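PDB 2W9X: putative acetyl xylan esterase from Cellvibrio japonicus, which removes acetyl groups from plant cell wall xylan and glucomannan, with a strong preference for glucomannan, as a secreted family 2 carbohydrate esterase. Local coordinates for residues B[122-125]-B[126-129]; B[111-114]-B[115-119]. All coordinates share one frame; numbering follows the deposited sequence.

Contact 1: residues B[122-125]-B[126-129]; sequences GRFL and GFYT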
loop_
_atom_site.group_PDB
_atom_site.type_symbol
_atom_site.label_atom_id
_atom_site.label_comp_id
_atom_site.label_asym_id
_atom_site.label_seq_id
_atom_site.Cartn_x
_atom_site.Cartn_y
_atom_site.Cartn_z
ATOM N N GLY B 122 -4.160 16.772 32.446
ATOM C CA GLY B 122 -3.705 16.217 33.727
ATOM C C GLY B 122 -2.215 16.438 33.897
ATOM O O GLY B 122 -1.505 16.656 32.916
ATOM N N ARG B 123 -1.733 16.391 35.137
ATOM C CA ARG B 123 -0.306 16.535 35.383
ATOM C C ARG B 123 0.293 15.358 36.155
ATOM O O ARG B 123 -0.296 14.855 37.120
ATOM C CB ARG B 123 -0.001 17.857 36.104
ATOM C CG ARG B 123 -0.800 19.062 35.591
ATOM C CD ARG B 123 -0.123 20.389 35.902
ATOM N NE ARG B 123 -0.199 20.756 37.313
ATOM C CZ ARG B 123 0.737 20.467 38.216
ATOM N NH1 ARG B 123 1.809 19.783 37.846
ATOM N NH2 ARG B 123 0.607 20.848 39.489
ATOM N N PHE B 124 1.467 14.923 35.704
ATOM C CA PHE B 124 2.306 13.989 36.446
ATOM C C PHE B 124 3.541 14.749 36.916
ATOM O O PHE B 124 4.161 15.479 36.131
ATOM C CB PHE B 124 2.697 12.803 35.563
ATOM C CG PHE B 124 3.587 11.789 36.235
ATOM C CD1 PHE B 124 3.185 11.144 37.403
ATOM C CD2 PHE B 124 4.810 11.439 35.663
ATOM C CE1 PHE B 124 4.007 10.193 38.010
ATOM C CE2 PHE B 124 5.632 10.476 36.259
ATOM C CZ PHE B 124 5.225 9.852 37.427
ATOM N N LEU B 125 3.886 14.573 38.190
ATOM C CA LEU B 125 4.990 15.301 38.811
ATOM C C LEU B 125 6.244 14.457 39.090
ATOM O O LEU B 125 7.154 14.920 39.782
ATOM C CB LEU B 125 4.516 15.996 40.099
ATOM C CG LEU B 125 3.450 17.089 40.000
ATOM C CD1 LEU B 125 3.243 17.767 41.349
ATOM C CD2 LEU B 125 3.874 18.109 38.991
ATOM N N GLY B 126 6.292 13.227 38.577
ATOM C CA GLY B 126 7.525 12.433 38.631
ATOM C C GLY B 126 7.580 11.216 39.539
ATOM O O GLY B 126 6.664 10.961 40.336
ATOM N N PHE B 127 8.686 10.471 39.391
ATOM C CA PHE B 127 9.012 9.285 40.188
ATOM C C PHE B 127 10.041 9.632 41.268
ATOM O O PHE B 127 11.198 9.930 40.945
ATOM C CB PHE B 127 9.613 8.190 39.294
ATOM C CG PHE B 127 8.688 7.684 38.215
ATOM C CD1 PHE B 127 7.685 6.764 38.511
ATOM C CD2 PHE B 127 8.850 8.097 36.895
ATOM C CE1 PHE B 127 6.836 6.283 37.514
ATOM C CE2 PHE B 127 8.007 7.620 35.889
ATOM C CZ PHE B 127 6.998 6.708 36.200
ATOM N N TYR B 128 9.627 9.551 42.537
ATOM C CA TYR B 128 10.462 9.951 43.677
ATOM C C TYR B 128 10.939 8.764 44.524
ATOM O O TYR B 128 10.207 7.773 44.687
ATOM C CB TYR B 128 9.730 10.994 44.537
ATOM C CG TYR B 128 9.754 12.378 43.921
ATOM C CD1 TYR B 128 10.476 13.406 44.514
ATOM C CD2 TYR B 128 9.077 12.649 42.726
ATOM C CE1 TYR B 128 10.517 14.680 43.946
ATOM C CE2 TYR B 128 9.115 13.919 42.144
ATOM C CZ TYR B 128 9.833 14.928 42.760
ATOM O OH TYR B 128 9.876 16.186 42.196
ATOM N N THR B 129 12.172 8.873 45.050
ATOM C CA THR B 129 12.811 7.766 45.771
ATOM C C THR B 129 13.609 8.238 46.991
ATOM O O THR B 129 13.600 9.423 47.353
ATOM C CB THR B 129 13.795 6.977 44.858
ATOM O OG1 THR B 129 13.419 7.141 43.467
ATOM C CG2 THR B 129 13.796 5.479 45.217
#
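Phe124 swings its ring forward along the strand because its CG stands opposite the backbone N (chi1 179°), whereas Phe127 puts CG opposite its own carbonyl carbon (chi1 -62°), which tips its ring slightly back toward Phe124. The two side chains, three residues apart, meet edge to face. Phe124 leads with the CE2-CZ end of its ring: CZ sits 3.7 Å above the Phe127 plane, over the middle of that ring, and CE2 comes within 3.7 Å of Phe127 CE2. The centroids are 5.0 Å apart and the planes are inclined at 70°, a T-shaped pair. The broad side of Phe124 is used too, since the backbone of Gly126 runs across one face. Gly126 CA makes a CH-pi contact 4.0 Å from the centroid of the Phe124 ring, and Gly126 O lies 3.4 Å from Phe124 CZ. One phenyl group thus presents its face to the main chain and its edge to the next aromatic. This stretch belongs to strand 122-128 of the N-terminal beta-sandwich domain, which contains a beta bulge at Leu125 and Gly126, both bonded through their backbones to Lys69 of the adjacent strand. Gly126 has a positive phi here, and the extra residue places Phe124 and Phe127 on the same side of the sheet, where both rings touch Leu68 as well as Phe57 of the facing sheet. Leu125 and Tyr128 project from the other side, and both reach Pro45. The phenol ring of Tyr128 bends back over the bulge until Leu125 O lies in its plane, 3.2 Å from Tyr128 CE2, a contact at the ring edge.

Contact 2: residues B[111-114]-B[115-119]; sequences LEKL and TETQS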
loop_
_atom_site.group_PDB
_atom_site.type_symbol
_atom_site.label_atom_id
_atom_site.label_comp_id
_atom_site.label_asym_id
_atom_site.label_seq_id
_atom_site.Cartn_x
_atom_site.Cartn_y
_atom_site.Cartn_z
ATOM N N LEU B 111 4.120 3.784 33.864
ATOM C CA LEU B 111 2.805 4.340 34.179
ATOM C C LEU B 111 2.114 4.707 32.866
ATOM O O LEU B 111 2.726 5.370 32.014
ATOM C CB LEU B 111 2.957 5.584 35.066
ATOM C CG LEU B 111 1.758 6.524 35.267
ATOM C CD1 LEU B 111 0.758 5.962 36.274
ATOM C CD2 LEU B 111 2.220 7.930 35.681
ATOM N N GLU B 112 0.857 4.277 32.695
ATOM C CA GLU B 112 0.114 4.556 31.451
ATOM C C GLU B 112 -1.244 5.214 31.683
ATOM O O GLU B 112 -2.037 4.753 32.497
ATOM C CB GLU B 112 -0.101 3.264 30.633
ATOM C CG GLU B 112 1.188 2.555 30.198
ATOM C CD GLU B 112 0.965 1.224 29.507
ATOM O OE1 GLU B 112 -0.132 0.621 29.611
ATOM O OE2 GLU B 112 1.915 0.768 28.846
ATOM N N LYS B 113 -1.513 6.281 30.936
ATOM C CA LYS B 113 -2.851 6.875 30.849
ATOM C C LYS B 113 -3.768 5.953 30.016
ATOM O O LYS B 113 -3.372 5.443 28.964
ATOM C CB LYS B 113 -2.748 8.272 30.232
ATOM C CG LYS B 113 -4.050 8.990 29.914
ATOM C CD LYS B 113 -3.767 10.009 28.811
ATOM C CE LYS B 113 -4.503 11.319 28.992
ATOM N NZ LYS B 113 -5.905 11.263 28.543
ATOM N N LEU B 114 -4.986 5.737 30.515
ATOM C CA LEU B 114 -5.952 4.829 29.884
ATOM C C LEU B 114 -7.071 5.597 29.205
ATOM O O LEU B 114 -7.550 5.211 28.152
ATOM C CB LEU B 114 -6.570 3.922 30.961
ATOM C CG LEU B 114 -5.902 2.619 31.378
ATOM C CD1 LEU B 114 -4.413 2.616 31.243
ATOM C CD2 LEU B 114 -6.356 2.158 32.755
ATOM N N THR B 115 -7.487 6.692 29.829
ATOM C CA THR B 115 -8.720 7.379 29.465
ATOM C C THR B 115 -8.488 8.557 28.506
ATOM O O THR B 115 -7.353 8.982 28.285
ATOM C CB THR B 115 -9.438 7.880 30.718
ATOM O OG1 THR B 115 -8.488 8.527 31.570
ATOM C CG2 THR B 115 -10.094 6.721 31.483
ATOM N N GLU B 116 -9.579 9.049 27.922
ATOM C CA GLU B 116 -9.543 10.173 27.009
ATOM C C GLU B 116 -10.055 11.416 27.716
ATOM O O GLU B 116 -11.056 11.354 28.447
ATOM C CB GLU B 116 -10.405 9.909 25.772
ATOM C CG GLU B 116 -10.378 11.071 24.780
ATOM C CD GLU B 116 -11.188 10.832 23.525
ATOM O OE1 GLU B 116 -12.227 10.137 23.572
ATOM O OE2 GLU B 116 -10.785 11.367 22.474
ATOM N N THR B 117 -9.350 12.524 27.484
ATOM C CA THR B 117 -9.688 13.846 28.002
ATOM C C THR B 117 -9.704 14.819 26.823
ATOM O O THR B 117 -8.642 15.236 26.344
ATOM C CB THR B 117 -8.631 14.344 29.020
ATOM O OG1 THR B 117 -7.313 14.186 28.463
ATOM C CG2 THR B 117 -8.719 13.585 30.352
ATOM N N GLN B 118 -10.897 15.159 26.336
ATOM C CA GLN B 118 -11.018 16.062 25.178
ATOM C C GLN B 118 -11.060 17.542 25.545
ATOM O O GLN B 118 -10.732 18.406 24.727
ATOM C CB GLN B 118 -12.234 15.689 24.322
ATOM C CG GLN B 118 -12.043 14.372 23.570
ATOM C CD GLN B 118 -13.243 13.987 22.730
ATOM O OE1 GLN B 118 -14.312 13.681 23.259
ATOM N NE2 GLN B 118 -13.065 13.978 21.412
ATOM N N SER B 119 -11.458 17.831 26.778
ATOM C CA SER B 119 -11.664 19.214 27.190
ATOM C C SER B 119 -10.883 19.590 28.440
ATOM O O SER B 119 -11.072 20.684 28.980
ATOM C CB SER B 119 -13.157 19.487 27.375
ATOM O OG SER B 119 -13.747 18.509 28.210
HETATM O O HOH W 1 -7.261 12.206 25.588
#
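Lys113 reaches forward beside the main chain of Thr115 and brings its amine against the hydroxyl of Thr117, the two side chains crossing obliquely. The setting is the end of strand 108-113 in the N-terminal beta-sandwich domain, where the chain leaves the sheet for the loop that leads to strand 122-128. With CG opposite its backbone N (chi1 173°), the lysine chain follows the course of the loop, its CG passing 3.7 Å from Thr115 O, and bends in its outer half to deliver NZ to two acceptors. The shorter hydrogen bond runs from Lys113 NZ to Thr115 O, at 2.7 Å. It meets the carbonyl at a C=O...N angle of 140°, tilted 34° out of its plane. Thr117 OG1 accepts the second bond, 3.2 Å from Lys113 NZ, and has a further, weak bond to Ser51 O. The Thr115 hydroxyl serves another partner set, bonding to Asn75 ND2 and Ile76 N and so tying the loop to strand 76-81. Glu116 heads away from the lysine and bonds to Ser198 OG; its side chain lies about 6 Å from that of Ser151, the probable nucleophile. One water joins lysine and loop, weakly bonded to Lys113 NZ at 3.4 Å and accepting a firmer bond from Thr117 N at 2.8 Å.

In the fold
Contact 2 comes first along the chain and contact 1 follows it, on consecutive strands that lie in different sheets of the same N-terminal domain. Both are buried, but their chemistry differs. Contact 1 has its centre about 21 Å from the centre of the chain, away from the active site, and rests on aromatic packing between the sheets. Contact 2 lies about 10 Å from that centre, where the loop approaches the catalytic region, and relies on a lysine amino group, probably charged, that donates to oxygen atoms. They meet directly inside the sandwich: Leu111 CD2, on strand 108-113, packs 3.7 Å from Phe124 CE1.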